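PDB 3UTN: thiosulfate sulfurtransferase TUM1 from Saccharomyces cerevisiae, which accepts persulfide sulfur from NFS1 and passes it to UBA4 for 2-thiolation of the wobble uridine of tRNAs. Local coordinates for residues D113-N124 with H139-N149. Sequence-based numbering, arbitrary orientation.
Sequences DDILVVYDRVGN and HPKVYLLNNFN. With DMS (dimethyl sulfoxide), chain B.
L116 and V118 exchange backbone bonds with K141, Y143 and L145, pairing the two parallel strands of a beta-alpha-beta crossover in the first rhodanese domain, the one that lacks the catalytic cysteine. The pair illustrates how staggered backbone bonds join parallel strands while side chains secure the ends. V118 N meets Y143 O almost straight, at 178°. Side chains alternate across the sheet: V118 CG2 packs on V142 CG1 under helix 127-136, whereas I115 CG2 reaches the edge of the Y143 ring, beside helix 32-41. H139, just ahead of strand 141-145, turns one face to L116 CD1, 3.4 Å from the ring centroid; P140 CD lies against the opposite face, toward its rim. At the far end of strand 115-119, F148 CG stands anti to the backbone N (chi1 -166°), carrying the ring over Y119 CE2, the planes inclined at 49°, while R121 NH1 comes to its edge. Replacing F148 by alanine would probably open a gap beside Y119 and let R121 shift, although R121 NH1 also bonds P71 O. In the second shell, D120 OD1 accepts from G123 N (2.6 Å), an Asx motif that probably helps to set the turn leading to N124. There N124 ND2 donates to N146 OD1 at 2.7 Å, the acceptor lying in the N124 amide plane.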
loop_
_atom_site.group_PDB
_atom_site.type_symbol
_atom_site.label_atom_id
_atom_site.label_comp_id
_atom_site.label_asym_id
_atom_site.label_seq_id
_atom_site.Cartn_x
_atom_site.Cartn_y
_atom_site.Cartn_z
ATOM N N ASP A 113 15.705 12.438 -7.340
ATOM C CA ASP A 113 16.032 11.708 -8.554
ATOM C C ASP A 113 16.148 10.208 -8.337
ATOM O O ASP A 113 16.256 9.452 -9.296
ATOM C CB ASP A 113 17.323 12.229 -9.178
ATOM C CG ASP A 113 17.506 11.741 -10.594
ATOM O OD1 ASP A 113 16.547 11.877 -11.385
ATOM O OD2 ASP A 113 18.592 11.209 -10.915
ATOM N N ASP A 114 16.142 9.785 -7.078
ATOM C CA ASP A 114 16.280 8.375 -6.763
ATOM C C ASP A 114 15.191 7.576 -7.418
ATOM O O ASP A 114 14.028 7.951 -7.392
ATOM C CB ASP A 114 16.200 8.134 -5.265
ATOM C CG ASP A 114 17.426 8.592 -4.543
ATOM O OD1 ASP A 114 18.469 8.796 -5.192
ATOM O OD2 ASP A 114 17.351 8.724 -3.312
ATOM N N ILE A 115 15.577 6.466 -8.017
ATOM C CA ILE A 115 14.602 5.461 -8.351
ATOM C C ILE A 115 14.388 4.697 -7.053
ATOM O O ILE A 115 15.297 4.048 -6.540
ATOM C CB ILE A 115 15.104 4.520 -9.442
ATOM C CG1 ILE A 115 15.266 5.277 -10.760
ATOM C CG2 ILE A 115 14.142 3.360 -9.593
ATOM C CD1 ILE A 115 15.947 4.475 -11.846
ATOM N N LEU A 116 13.195 4.820 -6.501
ATOM C CA LEU A 116 12.897 4.120 -5.283
ATOM C C LEU A 116 12.261 2.822 -5.658
ATOM O O LEU A 116 11.317 2.774 -6.433
ATOM C CB LEU A 116 11.990 4.936 -4.374
ATOM C CG LEU A 116 12.616 6.267 -3.958
ATOM C CD1 LEU A 116 11.627 7.051 -3.121
ATOM C CD2 LEU A 116 13.925 6.075 -3.208
ATOM N N VAL A 117 12.828 1.751 -5.151
ATOM C CA VAL A 117 12.260 0.466 -5.423
ATOM C C VAL A 117 11.815 -0.086 -4.100
ATOM O O VAL A 117 12.610 -0.512 -3.274
ATOM C CB VAL A 117 13.223 -0.466 -6.154
ATOM C CG1 VAL A 117 12.541 -1.804 -6.366
ATOM C CG2 VAL A 117 13.636 0.153 -7.487
ATOM N N VAL A 118 10.514 -0.064 -3.911
ATOM C CA VAL A 118 9.966 -0.375 -2.634
ATOM C C VAL A 118 9.736 -1.855 -2.566
ATOM O O VAL A 118 9.305 -2.480 -3.523
ATOM C CB VAL A 118 8.647 0.348 -2.412
ATOM C CG1 VAL A 118 8.141 0.045 -1.018
ATOM C CG2 VAL A 118 8.855 1.839 -2.592
ATOM N N TYR A 119 10.031 -2.410 -1.413
ATOM C CA TYR A 119 9.712 -3.781 -1.185
ATOM C C TYR A 119 9.427 -3.904 0.279
ATOM O O TYR A 119 9.618 -2.964 1.046
ATOM C CB TYR A 119 10.877 -4.669 -1.596
ATOM C CG TYR A 119 12.150 -4.447 -0.826
ATOM C CD1 TYR A 119 13.011 -3.395 -1.138
ATOM C CD2 TYR A 119 12.497 -5.295 0.213
ATOM C CE1 TYR A 119 14.183 -3.206 -0.431
ATOM C CE2 TYR A 119 13.667 -5.123 0.914
ATOM C CZ TYR A 119 14.503 -4.082 0.588
ATOM O OH TYR A 119 15.654 -3.927 1.297
ATOM N N ASP A 120 8.944 -5.064 0.659
ATOM C CA ASP A 120 8.825 -5.370 2.055
ATOM C C ASP A 120 9.109 -6.842 2.198
ATOM O O ASP A 120 9.168 -7.564 1.200
ATOM C CB ASP A 120 7.450 -4.963 2.591
ATOM C CG ASP A 120 6.313 -5.690 1.924
ATOM O OD1 ASP A 120 6.498 -6.827 1.452
ATOM O OD2 ASP A 120 5.209 -5.126 1.893
ATOM N N ARG A 121 9.295 -7.289 3.428
ATOM C CA ARG A 121 9.667 -8.670 3.654
ATOM C C ARG A 121 8.472 -9.584 3.665
ATOM O O ARG A 121 8.621 -10.797 3.602
ATOM C CB ARG A 121 10.436 -8.792 4.953
ATOM C CG ARG A 121 11.725 -8.023 4.885
ATOM C CD ARG A 121 12.469 -8.048 6.194
ATOM N NE ARG A 121 13.666 -7.237 6.057
ATOM C CZ ARG A 121 14.766 -7.631 5.429
ATOM N NH1 ARG A 121 14.830 -8.835 4.886
ATOM N NH2 ARG A 121 15.803 -6.817 5.344
ATOM N N VAL A 122 7.286 -9.002 3.749
ATOM C CA VAL A 122 6.078 -9.803 3.850
ATOM C C VAL A 122 5.653 -10.262 2.469
ATOM O O VAL A 122 5.374 -11.441 2.252
ATOM C CB VAL A 122 4.947 -9.030 4.543
ATOM C CG1 VAL A 122 3.660 -9.848 4.556
ATOM C CG2 VAL A 122 5.368 -8.682 5.955
ATOM N N GLY A 123 5.633 -9.327 1.533
ATOM C CA GLY A 123 5.221 -9.625 0.182
ATOM C C GLY A 123 4.057 -8.744 -0.168
ATOM O O GLY A 123 2.906 -9.117 0.036
ATOM N N ASN A 124 4.364 -7.556 -0.666
ATOM C CA ASN A 124 3.330 -6.622 -1.093
ATOM C C ASN A 124 2.320 -6.385 -0.014
ATOM O O ASN A 124 1.111 -6.438 -0.232
ATOM C CB ASN A 124 2.661 -7.134 -2.346
ATOM C CG ASN A 124 3.580 -7.068 -3.514
ATOM O OD1 ASN A 124 4.261 -6.066 -3.693
ATOM N ND2 ASN A 124 3.622 -8.121 -4.307
ATOM N N HIS A 139 7.168 11.439 -5.719
ATOM C CA HIS A 139 8.493 10.974 -6.037
ATOM C C HIS A 139 8.481 10.473 -7.445
ATOM O O HIS A 139 7.642 9.651 -7.796
ATOM C CB HIS A 139 9.000 9.922 -5.083
ATOM C CG HIS A 139 10.462 9.670 -5.247
ATOM N ND1 HIS A 139 11.381 10.415 -4.639
ATOM C CD2 HIS A 139 11.147 8.770 -6.045
ATOM C CE1 HIS A 139 12.601 9.992 -4.986
ATOM N NE2 HIS A 139 12.457 8.986 -5.850
ATOM N N PRO A 140 9.388 11.001 -8.284
ATOM C CA PRO A 140 9.325 10.801 -9.723
ATOM C C PRO A 140 9.380 9.332 -10.101
ATOM O O PRO A 140 8.567 8.869 -10.894
ATOM C CB PRO A 140 10.569 11.533 -10.230
ATOM C CG PRO A 140 10.796 12.605 -9.226
ATOM C CD PRO A 140 10.453 11.948 -7.914
ATOM N N LYS A 141 10.327 8.605 -9.524
ATOM C CA LYS A 141 10.560 7.243 -9.949
ATOM C C LYS A 141 10.434 6.317 -8.774
ATOM O O LYS A 141 11.281 6.280 -7.881
ATOM C CB LYS A 141 11.913 7.117 -10.643
ATOM C CG LYS A 141 11.999 7.952 -11.918
ATOM C CD LYS A 141 13.425 8.066 -12.433
ATOM C CE LYS A 141 14.317 8.861 -11.493
ATOM N NZ LYS A 141 13.876 10.269 -11.268
ATOM N N VAL A 142 9.337 5.581 -8.775
ATOM C CA VAL A 142 9.045 4.699 -7.691
ATOM C C VAL A 142 8.626 3.386 -8.289
ATOM O O VAL A 142 7.761 3.313 -9.163
ATOM C CB VAL A 142 7.927 5.221 -6.777
ATOM C CG1 VAL A 142 7.756 4.289 -5.585
ATOM C CG2 VAL A 142 8.239 6.629 -6.298
ATOM N N TYR A 143 9.267 2.347 -7.804
ATOM C CA TYR A 143 8.891 1.028 -8.184
ATOM C C TYR A 143 8.501 0.299 -6.954
ATOM O O TYR A 143 8.984 0.579 -5.859
ATOM C CB TYR A 143 10.043 0.332 -8.867
ATOM C CG TYR A 143 10.347 0.928 -10.207
ATOM C CD1 TYR A 143 9.701 0.476 -11.349
ATOM C CD2 TYR A 143 11.271 1.957 -10.329
ATOM C CE1 TYR A 143 9.976 1.021 -12.588
ATOM C CE2 TYR A 143 11.555 2.508 -11.564
ATOM C CZ TYR A 143 10.906 2.034 -12.687
ATOM O OH TYR A 143 11.183 2.589 -13.909
ATOM N N LEU A 144 7.585 -0.623 -7.143
ATOM C CA LEU A 144 7.238 -1.521 -6.106
ATOM C C LEU A 144 7.838 -2.805 -6.567
ATOM O O LEU A 144 7.430 -3.354 -7.587
ATOM C CB LEU A 144 5.733 -1.650 -6.007
ATOM C CG LEU A 144 5.287 -2.647 -4.955
ATOM C CD1 LEU A 144 5.822 -2.196 -3.611
ATOM C CD2 LEU A 144 3.778 -2.735 -4.959
ATOM N N LEU A 145 8.843 -3.266 -5.838
ATOM C CA LEU A 145 9.432 -4.528 -6.174
ATOM C C LEU A 145 8.352 -5.554 -5.994
ATOM O O LEU A 145 7.674 -5.591 -4.968
ATOM C CB LEU A 145 10.624 -4.854 -5.292
ATOM C CG LEU A 145 11.266 -6.196 -5.648
ATOM C CD1 LEU A 145 11.979 -6.123 -6.986
ATOM C CD2 LEU A 145 12.223 -6.584 -4.551
ATOM N N ASN A 146 8.188 -6.381 -7.009
ATOM C CA ASN A 146 7.183 -7.393 -6.960
ATOM C C ASN A 146 7.756 -8.803 -7.061
ATOM O O ASN A 146 7.849 -9.360 -8.137
ATOM C CB ASN A 146 6.143 -7.165 -8.043
ATOM C CG ASN A 146 4.986 -8.100 -7.903
ATOM O OD1 ASN A 146 4.608 -8.461 -6.786
ATOM N ND2 ASN A 146 4.427 -8.529 -9.029
ATOM N N ASN A 147 8.163 -9.369 -5.941
ATOM C CA ASN A 147 8.264 -8.668 -4.680
ATOM C C ASN A 147 9.526 -9.187 -4.041
ATOM O O ASN A 147 10.240 -9.991 -4.640
ATOM C CB ASN A 147 7.049 -8.924 -3.789
ATOM C CG ASN A 147 6.799 -10.399 -3.537
ATOM O OD1 ASN A 147 7.639 -11.248 -3.822
ATOM N ND2 ASN A 147 5.636 -10.706 -2.995
ATOM N N PHE A 148 9.794 -8.740 -2.829
ATOM C CA PHE A 148 10.991 -9.139 -2.151
ATOM C C PHE A 148 11.009 -10.628 -1.859
ATOM O O PHE A 148 12.074 -11.227 -1.837
ATOM C CB PHE A 148 11.159 -8.350 -0.876
ATOM C CG PHE A 148 12.521 -8.451 -0.286
ATOM C CD1 PHE A 148 13.654 -8.357 -1.090
ATOM C CD2 PHE A 148 12.678 -8.605 1.082
ATOM C CE1 PHE A 148 14.915 -8.437 -0.531
ATOM C CE2 PHE A 148 13.936 -8.676 1.642
ATOM C CZ PHE A 148 15.055 -8.590 0.836
ATOM N N ASN A 149 9.835 -11.214 -1.641
ATOM C CA ASN A 149 9.730 -12.656 -1.448
ATOM C C ASN A 149 10.355 -13.386 -2.613
ATOM O O ASN A 149 11.201 -14.256 -2.429
ATOM C CB ASN A 149 8.275 -13.093 -1.314
ATOM C CG ASN A 149 7.679 -12.733 0.030
ATOM O OD1 ASN A 149 8.385 -12.313 0.944
ATOM N ND2 ASN A 149 6.376 -12.911 0.158
HETATM S S DMS B . 7.096 5.055 -11.686
HETATM O O DMS B . 7.596 6.098 -10.768
HETATM C C1 DMS B . 6.629 5.806 -13.151
HETATM C C2 DMS B . 8.432 4.188 -12.275
HETATM O O HOH W 1 12.888 9.814 -8.738
HETATM O O HOH W 2 8.218 -7.059 -1.449
HETATM O O HOH W 3 8.217 -9.760 -0.064
HETATM O O HOH W 4 6.579 -5.459 -2.642
#